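Local coordinates for protein transcriptional regulator (Vibrio virus VP882, PDB 7DWM) that binds the small molecule 3,5-dimethylpyrazin-2-ol (DPO) through a PAS-type domain and probably regulates transcription by binding DNA through a LuxR-family helix-turn-helix domain, at residues I18-W28 / I38-E46. Numbering follows the deposited sequence.
Sequences IHFFGNQPDPW and IYANQPFRE. With A1U (3,5-dimethylpyrazin-2-ol), chain C.
Asn41 reaches from the start of helix 42-47 toward the loop that follows helix 7-21 and is gripped by backbone groups of residues 21-28. Asn41 CB lies against the carbonyl of Phe21, 3.5 Å from Phe21 O. With chi1 at 53°, CG sits between the backbone N and the carbonyl carbon, turning the amide toward residues 26-28. At the tip, Asn41 ND2 donates to Asp26 O, a partner in the amide plane, and makes a bond of 3.3 Å to Phe21 O, above that carbonyl's plane. Asn41 OD1 accepts from Trp28 N at 2.8 Å. From the opposite face Phe44 N donates to Asn41 OD1 at 3.2 Å, the N-cap bond of helix 42-47. The main chain of Asn41 adds a bond from its N to Trp28 O. Strands 28-32 and 37-40 are antiparallel neighbours in the PAS-fold sheet, 37-40 being outermost within the chain, and Asn41 follows directly on strand 37-40. Beyond the cap, Pro27 CB packs on Phe44 CB at 3.7 Å and also meets the edge of the Phe44 ring. Phe44 CE2 comes within 3.2 Å of ring atom NAD of the bound 3,5-dimethylpyrazin-2-ol; Phe105 and Phe122 also line this pocket. At the other end, Ile18 CG2 stands almost centrally over one face of the Tyr39 ring, 3.3 Å from its centroid, while Phe21 CB approaches the ring edge.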
loop_
_atom_site.group_PDB
_atom_site.type_symbol
_atom_site.label_atom_id
_atom_site.label_comp_id
_atom_site.label_asym_id
_atom_site.label_seq_id
_atom_site.Cartn_x
_atom_site.Cartn_y
_atom_site.Cartn_z
ATOM N N ILE A 18 -17.567 6.581 -16.761
ATOM C CA ILE A 18 -16.611 6.735 -17.872
ATOM C C ILE A 18 -16.062 8.155 -17.987
ATOM O O ILE A 18 -14.874 8.335 -18.290
ATOM C CB ILE A 18 -17.093 6.172 -19.240
ATOM C CG1 ILE A 18 -17.763 4.772 -19.223
ATOM C CG2 ILE A 18 -16.283 6.629 -20.424
ATOM C CD1 ILE A 18 -19.279 4.704 -19.405
ATOM N N HIS A 19 -16.870 9.191 -17.750
ATOM C CA HIS A 19 -16.226 10.504 -17.715
ATOM C C HIS A 19 -15.199 10.568 -16.583
ATOM O O HIS A 19 -14.126 11.165 -16.732
ATOM C CB HIS A 19 -17.219 11.647 -17.564
ATOM C CG HIS A 19 -16.527 12.967 -17.432
ATOM N ND1 HIS A 19 -15.859 13.558 -18.483
ATOM C CD2 HIS A 19 -16.308 13.762 -16.358
ATOM C CE1 HIS A 19 -15.299 14.682 -18.076
ATOM N NE2 HIS A 19 -15.552 14.826 -16.789
ATOM N N PHE A 20 -15.521 9.955 -15.443
ATOM C CA PHE A 20 -14.593 9.882 -14.317
ATOM C C PHE A 20 -13.283 9.207 -14.714
ATOM O O PHE A 20 -12.199 9.775 -14.533
ATOM C CB PHE A 20 -15.270 9.144 -13.157
ATOM C CG PHE A 20 -14.361 8.860 -11.994
ATOM C CD1 PHE A 20 -14.213 7.569 -11.530
ATOM C CD2 PHE A 20 -13.686 9.879 -11.343
ATOM C CE1 PHE A 20 -13.386 7.284 -10.472
ATOM C CE2 PHE A 20 -12.867 9.600 -10.267
ATOM C CZ PHE A 20 -12.716 8.298 -9.833
ATOM N N PHE A 21 -13.364 7.987 -15.253
ATOM C CA PHE A 21 -12.171 7.214 -15.597
ATOM C C PHE A 21 -11.360 7.845 -16.725
ATOM O O PHE A 21 -10.131 7.718 -16.737
ATOM C CB PHE A 21 -12.562 5.785 -15.976
ATOM C CG PHE A 21 -13.292 5.055 -14.891
ATOM C CD1 PHE A 21 -12.925 5.209 -13.567
ATOM C CD2 PHE A 21 -14.349 4.218 -15.192
ATOM C CE1 PHE A 21 -13.600 4.540 -12.565
ATOM C CE2 PHE A 21 -15.029 3.559 -14.195
ATOM C CZ PHE A 21 -14.653 3.716 -12.880
ATOM N N GLY A 22 -12.012 8.512 -17.680
ATOM C CA GLY A 22 -11.286 9.086 -18.801
ATOM C C GLY A 22 -10.344 10.228 -18.479
ATOM O O GLY A 22 -9.675 10.724 -19.392
ATOM N N ASN A 23 -10.263 10.666 -17.224
ATOM C CA ASN A 23 -9.395 11.779 -16.841
ATOM C C ASN A 23 -8.548 11.408 -15.628
ATOM O O ASN A 23 -8.384 12.185 -14.685
ATOM C CB ASN A 23 -10.215 13.041 -16.572
ATOM C CG ASN A 23 -11.203 13.341 -17.679
ATOM O OD1 ASN A 23 -12.197 12.640 -17.841
ATOM N ND2 ASN A 23 -10.942 14.397 -18.439
ATOM N N GLN A 24 -7.986 10.199 -15.651
ATOM C CA GLN A 24 -6.979 9.755 -14.697
ATOM C C GLN A 24 -5.861 9.049 -15.453
ATOM O O GLN A 24 -6.136 8.256 -16.366
ATOM C CB GLN A 24 -7.547 8.814 -13.624
ATOM C CG GLN A 24 -8.882 9.248 -13.042
ATOM C CD GLN A 24 -8.800 9.473 -11.552
ATOM O OE1 GLN A 24 -7.719 9.702 -11.011
ATOM N NE2 GLN A 24 -9.934 9.404 -10.877
ATOM N N PRO A 25 -4.599 9.308 -15.100
ATOM C CA PRO A 25 -3.494 8.611 -15.775
ATOM C C PRO A 25 -3.436 7.126 -15.461
ATOM O O PRO A 25 -2.717 6.394 -16.152
ATOM C CB PRO A 25 -2.243 9.335 -15.251
ATOM C CG PRO A 25 -2.744 10.632 -14.692
ATOM C CD PRO A 25 -4.110 10.330 -14.163
ATOM N N ASP A 26 -4.169 6.664 -14.452
ATOM C CA ASP A 26 -4.179 5.261 -14.081
ATOM C C ASP A 26 -5.063 4.453 -15.027
ATOM O O ASP A 26 -6.062 4.960 -15.543
ATOM C CB ASP A 26 -4.702 5.093 -12.659
ATOM C CG ASP A 26 -3.690 5.486 -11.609
ATOM O OD1 ASP A 26 -4.028 5.399 -10.409
ATOM O OD2 ASP A 26 -2.564 5.882 -11.978
ATOM N N PRO A 27 -4.707 3.195 -15.278
ATOM C CA PRO A 27 -5.653 2.279 -15.926
ATOM C C PRO A 27 -6.895 2.069 -15.073
ATOM O O PRO A 27 -6.820 1.509 -13.973
ATOM C CB PRO A 27 -4.839 0.989 -16.083
ATOM C CG PRO A 27 -3.420 1.444 -16.120
ATOM C CD PRO A 27 -3.351 2.626 -15.195
ATOM N N TRP A 28 -8.043 2.518 -15.572
ATOM C CA TRP A 28 -9.310 2.434 -14.860
ATOM C C TRP A 28 -10.329 1.738 -15.750
ATOM O O TRP A 28 -10.299 1.883 -16.976
ATOM C CB TRP A 28 -9.836 3.830 -14.497
ATOM C CG TRP A 28 -9.407 4.399 -13.169
ATOM C CD1 TRP A 28 -8.473 5.374 -12.958
ATOM C CD2 TRP A 28 -9.937 4.068 -11.878
ATOM N NE1 TRP A 28 -8.376 5.656 -11.617
ATOM C CE2 TRP A 28 -9.264 4.868 -10.932
ATOM C CE3 TRP A 28 -10.903 3.162 -11.429
ATOM C CZ2 TRP A 28 -9.531 4.792 -9.567
ATOM C CZ3 TRP A 28 -11.169 3.091 -10.075
ATOM C CH2 TRP A 28 -10.484 3.900 -9.159
ATOM N N ILE A 38 -17.232 -3.137 -19.958
ATOM C CA ILE A 38 -18.160 -2.080 -20.343
ATOM C C ILE A 38 -17.412 -0.808 -20.732
ATOM O O ILE A 38 -17.788 -0.129 -21.690
ATOM C CB ILE A 38 -19.224 -1.799 -19.256
ATOM C CG1 ILE A 38 -20.166 -3.001 -19.057
ATOM C CG2 ILE A 38 -20.035 -0.539 -19.630
ATOM C CD1 ILE A 38 -19.790 -3.970 -18.034
ATOM N N TYR A 39 -16.348 -0.471 -20.011
ATOM C CA TYR A 39 -15.477 0.612 -20.441
ATOM C C TYR A 39 -14.103 0.442 -19.810
ATOM O O TYR A 39 -13.961 -0.170 -18.748
ATOM C CB TYR A 39 -16.038 1.992 -20.077
ATOM C CG TYR A 39 -15.120 3.111 -20.514
ATOM C CD1 TYR A 39 -14.351 3.809 -19.586
ATOM C CD2 TYR A 39 -14.995 3.445 -21.857
ATOM C CE1 TYR A 39 -13.484 4.821 -19.988
ATOM C CE2 TYR A 39 -14.145 4.456 -22.270
ATOM C CZ TYR A 39 -13.395 5.145 -21.333
ATOM O OH TYR A 39 -12.560 6.156 -21.745
ATOM N N ALA A 40 -13.100 0.995 -20.486
ATOM C CA ALA A 40 -11.748 1.102 -19.961
ATOM C C ALA A 40 -11.125 2.333 -20.593
ATOM O O ALA A 40 -11.230 2.524 -21.808
ATOM C CB ALA A 40 -10.915 -0.148 -20.269
ATOM N N ASN A 41 -10.510 3.176 -19.768
ATOM C CA ASN A 41 -9.931 4.413 -20.260
ATOM C C ASN A 41 -8.767 4.108 -21.202
ATOM O O ASN A 41 -8.356 2.958 -21.379
ATOM C CB ASN A 41 -9.468 5.284 -19.091
ATOM C CG ASN A 41 -8.556 4.538 -18.131
ATOM O OD1 ASN A 41 -8.339 3.335 -18.271
ATOM N ND2 ASN A 41 -8.020 5.253 -17.148
ATOM N N GLN A 42 -8.244 5.162 -21.824
ATOM C CA GLN A 42 -7.096 4.988 -22.710
ATOM C C GLN A 42 -5.861 4.442 -21.999
ATOM O O GLN A 42 -5.124 3.664 -22.627
ATOM C CB GLN A 42 -6.778 6.313 -23.415
ATOM C CG GLN A 42 -5.660 6.213 -24.444
ATOM C CD GLN A 42 -5.323 7.549 -25.076
ATOM O OE1 GLN A 42 -4.202 8.042 -24.952
ATOM N NE2 GLN A 42 -6.294 8.141 -25.763
ATOM N N PRO A 43 -5.566 4.791 -20.738
ATOM C CA PRO A 43 -4.446 4.114 -20.053
ATOM C C PRO A 43 -4.555 2.596 -20.025
ATOM O O PRO A 43 -3.585 1.904 -20.371
ATOM C CB PRO A 43 -4.498 4.721 -18.645
ATOM C CG PRO A 43 -5.008 6.095 -18.869
ATOM C CD PRO A 43 -6.005 5.988 -19.994
ATOM N N PHE A 44 -5.712 2.050 -19.633
ATOM C CA PHE A 44 -5.826 0.596 -19.558
ATOM C C PHE A 44 -5.734 -0.033 -20.938
ATOM O O PHE A 44 -5.053 -1.049 -21.117
ATOM C CB PHE A 44 -7.124 0.170 -18.879
ATOM C CG PHE A 44 -7.263 -1.321 -18.771
ATOM C CD1 PHE A 44 -7.983 -2.040 -19.711
ATOM C CD2 PHE A 44 -6.624 -2.010 -17.755
ATOM C CE1 PHE A 44 -8.087 -3.410 -19.621
ATOM C CE2 PHE A 44 -6.728 -3.381 -17.660
ATOM C CZ PHE A 44 -7.459 -4.083 -18.595
ATOM N N ARG A 45 -6.434 0.535 -21.920
ATOM C CA ARG A 45 -6.354 -0.020 -23.260
ATOM C C ARG A 45 -4.958 0.120 -23.845
ATOM O O ARG A 45 -4.582 -0.674 -24.707
ATOM C CB ARG A 45 -7.350 0.675 -24.192
ATOM C CG ARG A 45 -8.808 0.278 -24.026
ATOM C CD ARG A 45 -9.654 0.929 -25.118
ATOM N NE ARG A 45 -8.978 2.086 -25.704
ATOM C CZ ARG A 45 -9.257 3.351 -25.406
ATOM N NH1 ARG A 45 -10.208 3.635 -24.525
ATOM N NH2 ARG A 45 -8.585 4.336 -25.990
ATOM N N GLU A 46 -4.152 1.049 -23.341
ATOM C CA GLU A 46 -2.777 1.177 -23.796
ATOM C C GLU A 46 -1.811 0.272 -23.050
ATOM O O GLU A 46 -0.729 -0.020 -23.573
ATOM C CB GLU A 46 -2.318 2.631 -23.665
ATOM C CG GLU A 46 -1.075 2.958 -24.465
ATOM C CD GLU A 46 -1.152 4.318 -25.117
ATOM O OE1 GLU A 46 -2.219 4.963 -25.030
ATOM O OE2 GLU A 46 -0.142 4.741 -25.716
HETATM C CAB A1U C . -5.195 -7.615 -14.814
HETATM C CAC A1U C . -5.227 -6.743 -15.931
HETATM C CAE A1U C . -7.551 -6.559 -15.688
HETATM C CAF A1U C . -7.424 -7.437 -14.590
HETATM C CAG A1U C . -3.945 -6.397 -16.639
HETATM C CAH A1U C . -8.867 -5.996 -16.134
HETATM N NAA A1U C . -6.304 -7.985 -14.120
HETATM N NAD A1U C . -6.422 -6.229 -16.344
HETATM O OAI A1U C . -8.630 -7.754 -13.936
#